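PDB 7LQX: glycosyl hydrolase BlGH5_18 from Bifidobacterium longum subsp. infantis, which probably hydrolyses glycosidic bonds in N-glycan breakdown, as a family 5 (subfamily 18) glycoside hydrolase of a gut bacterium. Local coordinates for residues T178-L191 with H215-D227. Numbering follows the deposited sequence.
Sequences TSSRRIDAWLADLL and HPFTPVQAANLGD. With SO4 (sulfate ion), chain H.
Q221 reaches from helix 219-224 into a hole on helix 180-191 formed by S180, I183, D184 and L187, a knob-into-hole fit between two helices that run nearly parallel, their axes 10.9 Å apart. Its chain, extended beyond CG, crosses D184 at about a right angle, and NE2 donates to D184 OD1 at 2.9 Å. The donor lies above the carboxylate plane, while OD1 stays close to the plane of the amide. The other end of that amide, OE1, accepts from T218 N; Q221 N in turn gives to T218 OG1, closing a capping box at the start of helix 219-224. NE2 also makes a weak bond to P216 O, which may help hold the amide. With an alanine here, D184 OD1 would probably lose this donor, T218 N its side-chain acceptor, and a gap would open beside I183 and L187. In the (beta/alpha)8 barrel of family 5, helix 180-191 follows strand 155-159 and precedes strand 200-202 in the chain, and the segment 215-227 leads from strand 200-202 to strand 229-233, so the contact joins consecutive parts of the outer layer. Deeper in, I183 lays CG2 over one face of the F217 ring, 3.7 Å from its centroid; with chi1 at -69° CG1 lies beside the backbone N, which turns CG2 anti to that N and over the ring, and CD1 meets the ring at CZ. W186 CZ3 comes to the edge of the same ring, while its NE1 bonds to E138 of helix 132-149. P216 fits against the helix start, its CB 3.7 Å from S179 C and its O 3.2 Å from S180 CA in a CA-H...O contact. Toward the other end, L187 CD1 meets L225 CD1 at 3.8 Å, and L191 CD1 rests 3.6 Å from G226 N.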
# COMPACT_ATOMS: atom_id res chain seq x y z
N THR A 178 -20.75 0.97 -4.76
CA THR A 178 -21.12 0.95 -6.17
C THR A 178 -22.50 0.31 -6.31
O THR A 178 -23.25 0.23 -5.34
CB THR A 178 -19.99 0.30 -7.00
OG1 THR A 178 -20.28 0.40 -8.40
CG2 THR A 178 -19.79 -1.15 -6.62
N SER A 179 -22.84 -0.08 -7.54
CA SER A 179 -24.17 -0.60 -7.83
C SER A 179 -24.03 -1.62 -8.94
O SER A 179 -23.06 -1.60 -9.70
CB SER A 179 -25.13 0.50 -8.27
OG SER A 179 -24.72 1.05 -9.52
N SER A 180 -25.02 -2.50 -9.06
CA SER A 180 -24.92 -3.57 -10.04
C SER A 180 -24.92 -3.04 -11.47
O SER A 180 -24.24 -3.60 -12.33
CB SER A 180 -26.00 -4.64 -9.83
OG SER A 180 -27.30 -4.11 -10.00
N ARG A 181 -25.66 -1.96 -11.75
CA ARG A 181 -25.64 -1.39 -13.09
C ARG A 181 -24.27 -0.81 -13.42
O ARG A 181 -23.78 -0.97 -14.54
CB ARG A 181 -26.71 -0.32 -13.23
CG ARG A 181 -28.01 -0.82 -13.78
CD ARG A 181 -29.00 0.33 -13.99
NE ARG A 181 -28.85 0.98 -15.29
CZ ARG A 181 -29.78 1.75 -15.84
NH1 ARG A 181 -30.91 1.97 -15.19
NH2 ARG A 181 -29.60 2.31 -17.03
N ARG A 182 -23.62 -0.18 -12.44
CA ARG A 182 -22.29 0.34 -12.71
C ARG A 182 -21.29 -0.80 -12.91
O ARG A 182 -20.41 -0.71 -13.77
CB ARG A 182 -21.83 1.24 -11.57
CG ARG A 182 -20.40 1.69 -11.73
CD ARG A 182 -20.12 2.34 -13.08
NE ARG A 182 -18.68 2.49 -13.30
CZ ARG A 182 -18.11 2.54 -14.50
NH1 ARG A 182 -18.85 2.45 -15.60
NH2 ARG A 182 -16.80 2.67 -14.60
N ILE A 183 -21.42 -1.87 -12.13
CA ILE A 183 -20.52 -3.01 -12.27
C ILE A 183 -20.72 -3.70 -13.62
O ILE A 183 -19.76 -4.15 -14.24
CB ILE A 183 -20.66 -3.96 -11.07
CG1 ILE A 183 -20.11 -3.29 -9.79
CG2 ILE A 183 -19.99 -5.31 -11.33
CD1 ILE A 183 -18.66 -2.84 -9.87
N ASP A 184 -21.96 -3.77 -14.10
CA ASP A 184 -22.18 -4.29 -15.45
C ASP A 184 -21.29 -3.56 -16.46
O ASP A 184 -20.65 -4.19 -17.32
CB ASP A 184 -23.64 -4.09 -15.88
CG ASP A 184 -24.61 -5.03 -15.18
OD1 ASP A 184 -24.20 -6.09 -14.67
OD2 ASP A 184 -25.82 -4.71 -15.20
N ALA A 185 -21.28 -2.23 -16.40
CA ALA A 185 -20.54 -1.44 -17.38
C ALA A 185 -19.04 -1.52 -17.12
O ALA A 185 -18.25 -1.60 -18.07
CB ALA A 185 -21.00 0.02 -17.31
N TRP A 186 -18.65 -1.51 -15.85
CA TRP A 186 -17.23 -1.59 -15.49
C TRP A 186 -16.63 -2.90 -15.96
O TRP A 186 -15.55 -2.91 -16.58
CB TRP A 186 -17.12 -1.44 -13.97
CG TRP A 186 -15.71 -1.55 -13.45
CD1 TRP A 186 -14.75 -0.59 -13.48
CD2 TRP A 186 -15.12 -2.70 -12.84
NE1 TRP A 186 -13.59 -1.07 -12.92
CE2 TRP A 186 -13.79 -2.36 -12.51
CE3 TRP A 186 -15.59 -3.97 -12.51
CZ2 TRP A 186 -12.93 -3.26 -11.89
CZ3 TRP A 186 -14.73 -4.86 -11.90
CH2 TRP A 186 -13.41 -4.50 -11.59
N LEU A 187 -17.31 -4.01 -15.70
CA LEU A 187 -16.83 -5.30 -16.18
C LEU A 187 -16.71 -5.31 -17.69
O LEU A 187 -15.67 -5.70 -18.24
CB LEU A 187 -17.77 -6.41 -15.72
CG LEU A 187 -17.74 -6.79 -14.25
CD1 LEU A 187 -18.86 -7.77 -13.92
CD2 LEU A 187 -16.39 -7.38 -13.89
N ALA A 188 -17.76 -4.88 -18.40
CA ALA A 188 -17.72 -4.93 -19.85
C ALA A 188 -16.58 -4.08 -20.39
O ALA A 188 -15.89 -4.49 -21.34
CB ALA A 188 -19.05 -4.46 -20.43
N ASP A 189 -16.36 -2.90 -19.80
CA ASP A 189 -15.34 -1.98 -20.28
C ASP A 189 -13.94 -2.58 -20.17
O ASP A 189 -13.13 -2.45 -21.09
CB ASP A 189 -15.46 -0.68 -19.48
CG ASP A 189 -14.71 0.48 -20.10
OD1 ASP A 189 -14.39 0.44 -21.30
OD2 ASP A 189 -14.44 1.46 -19.36
N LEU A 190 -13.65 -3.24 -19.05
CA LEU A 190 -12.32 -3.82 -18.87
C LEU A 190 -12.15 -5.11 -19.66
O LEU A 190 -11.07 -5.36 -20.21
CB LEU A 190 -12.05 -4.04 -17.38
CG LEU A 190 -11.46 -2.86 -16.61
CD1 LEU A 190 -12.43 -1.70 -16.50
CD2 LEU A 190 -11.01 -3.31 -15.23
N LEU A 191 -13.19 -5.94 -19.73
CA LEU A 191 -13.09 -7.19 -20.48
C LEU A 191 -12.82 -6.93 -21.96
O LEU A 191 -12.17 -7.74 -22.62
CB LEU A 191 -14.37 -8.02 -20.31
CG LEU A 191 -14.60 -8.55 -18.89
CD1 LEU A 191 -16.03 -9.05 -18.76
CD2 LEU A 191 -13.60 -9.65 -18.52
N HIS A 215 -25.80 -7.25 -2.94
CA HIS A 215 -24.39 -7.09 -3.28
C HIS A 215 -24.28 -6.66 -4.75
O HIS A 215 -24.99 -7.18 -5.61
CB HIS A 215 -23.71 -8.44 -3.06
CG HIS A 215 -22.22 -8.41 -3.16
ND1 HIS A 215 -21.42 -7.66 -2.32
CD2 HIS A 215 -21.38 -9.09 -3.97
CE1 HIS A 215 -20.16 -7.87 -2.62
NE2 HIS A 215 -20.10 -8.72 -3.63
N PRO A 216 -23.43 -5.68 -5.06
CA PRO A 216 -23.44 -5.12 -6.43
C PRO A 216 -22.87 -6.03 -7.49
O PRO A 216 -23.14 -5.80 -8.68
CB PRO A 216 -22.64 -3.82 -6.31
CG PRO A 216 -21.78 -4.02 -5.13
CD PRO A 216 -22.53 -4.92 -4.17
N PHE A 217 -22.10 -7.05 -7.13
CA PHE A 217 -21.71 -8.10 -8.07
C PHE A 217 -22.75 -9.20 -7.96
O PHE A 217 -23.14 -9.58 -6.86
CB PHE A 217 -20.32 -8.62 -7.70
CG PHE A 217 -19.22 -7.68 -8.07
CD1 PHE A 217 -18.92 -6.57 -7.30
CD2 PHE A 217 -18.46 -7.92 -9.20
CE1 PHE A 217 -17.90 -5.72 -7.66
CE2 PHE A 217 -17.44 -7.08 -9.56
CZ PHE A 217 -17.17 -5.98 -8.80
N THR A 218 -23.23 -9.69 -9.10
CA THR A 218 -24.43 -10.52 -9.14
C THR A 218 -24.21 -11.85 -9.83
O THR A 218 -23.31 -12.00 -10.66
CB THR A 218 -25.54 -9.78 -9.92
OG1 THR A 218 -25.11 -9.70 -11.28
CG2 THR A 218 -25.80 -8.39 -9.36
N PRO A 219 -25.07 -12.83 -9.55
CA PRO A 219 -25.01 -14.10 -10.29
C PRO A 219 -25.08 -13.95 -11.80
O PRO A 219 -24.36 -14.64 -12.52
CB PRO A 219 -26.22 -14.87 -9.73
CG PRO A 219 -26.36 -14.34 -8.32
CD PRO A 219 -26.04 -12.88 -8.43
N VAL A 220 -25.95 -13.07 -12.30
CA VAL A 220 -26.06 -12.89 -13.74
C VAL A 220 -24.73 -12.42 -14.34
O VAL A 220 -24.30 -12.91 -15.39
CB VAL A 220 -27.23 -11.96 -14.09
CG1 VAL A 220 -27.15 -11.49 -15.54
CG2 VAL A 220 -28.56 -12.67 -13.82
N GLN A 221 -24.05 -11.48 -13.67
CA GLN A 221 -22.75 -11.04 -14.17
C GLN A 221 -21.75 -12.20 -14.16
O GLN A 221 -20.99 -12.40 -15.12
CB GLN A 221 -22.19 -9.91 -13.31
CG GLN A 221 -22.94 -8.61 -13.33
CD GLN A 221 -22.64 -7.78 -12.10
OE1 GLN A 221 -21.94 -8.23 -11.20
NE2 GLN A 221 -23.20 -6.58 -12.04
N ALA A 222 -21.71 -12.95 -13.06
CA ALA A 222 -20.72 -14.01 -12.93
C ALA A 222 -20.91 -15.07 -14.00
O ALA A 222 -19.93 -15.64 -14.48
CB ALA A 222 -20.81 -14.65 -11.55
N ALA A 223 -22.15 -15.34 -14.37
CA ALA A 223 -22.48 -16.45 -15.26
C ALA A 223 -22.72 -16.02 -16.70
O ALA A 223 -23.11 -16.85 -17.52
CB ALA A 223 -23.69 -17.22 -14.70
N ASN A 224 -22.47 -14.76 -17.02
CA ASN A 224 -22.66 -14.30 -18.40
C ASN A 224 -21.58 -13.36 -18.90
O ASN A 224 -21.31 -13.37 -20.11
CB ASN A 224 -24.02 -13.64 -18.58
CG ASN A 224 -25.13 -14.62 -18.38
OD1 ASN A 224 -25.49 -15.37 -19.30
ND2 ASN A 224 -25.66 -14.67 -17.18
N LEU A 225 -20.95 -12.55 -18.06
CA LEU A 225 -19.89 -11.67 -18.51
C LEU A 225 -18.56 -12.39 -18.39
O LEU A 225 -18.32 -13.12 -17.43
CB LEU A 225 -19.88 -10.38 -17.70
CG LEU A 225 -21.14 -9.54 -17.87
CD1 LEU A 225 -21.06 -8.28 -17.01
CD2 LEU A 225 -21.42 -9.17 -19.33
N GLY A 226 -17.69 -12.19 -19.38
CA GLY A 226 -16.47 -12.96 -19.48
C GLY A 226 -16.76 -14.32 -20.08
O GLY A 226 -17.91 -14.72 -20.25
N ASP A 227 -15.69 -15.07 -20.38
CA ASP A 227 -15.83 -16.29 -21.17
C ASP A 227 -16.19 -17.52 -20.36
O ASP A 227 -16.70 -18.49 -20.95
CB ASP A 227 -14.52 -16.55 -21.93
CG ASP A 227 -14.28 -15.53 -23.01
OD1 ASP A 227 -15.19 -15.31 -23.83
OD2 ASP A 227 -13.17 -14.96 -23.07
S SO4 H . -26.22 1.83 -18.53
O1 SO4 H . -25.69 2.58 -17.39
O2 SO4 H . -25.24 1.79 -19.61
O3 SO4 H . -27.45 2.45 -19.01
O4 SO4 H . -26.51 0.46 -18.09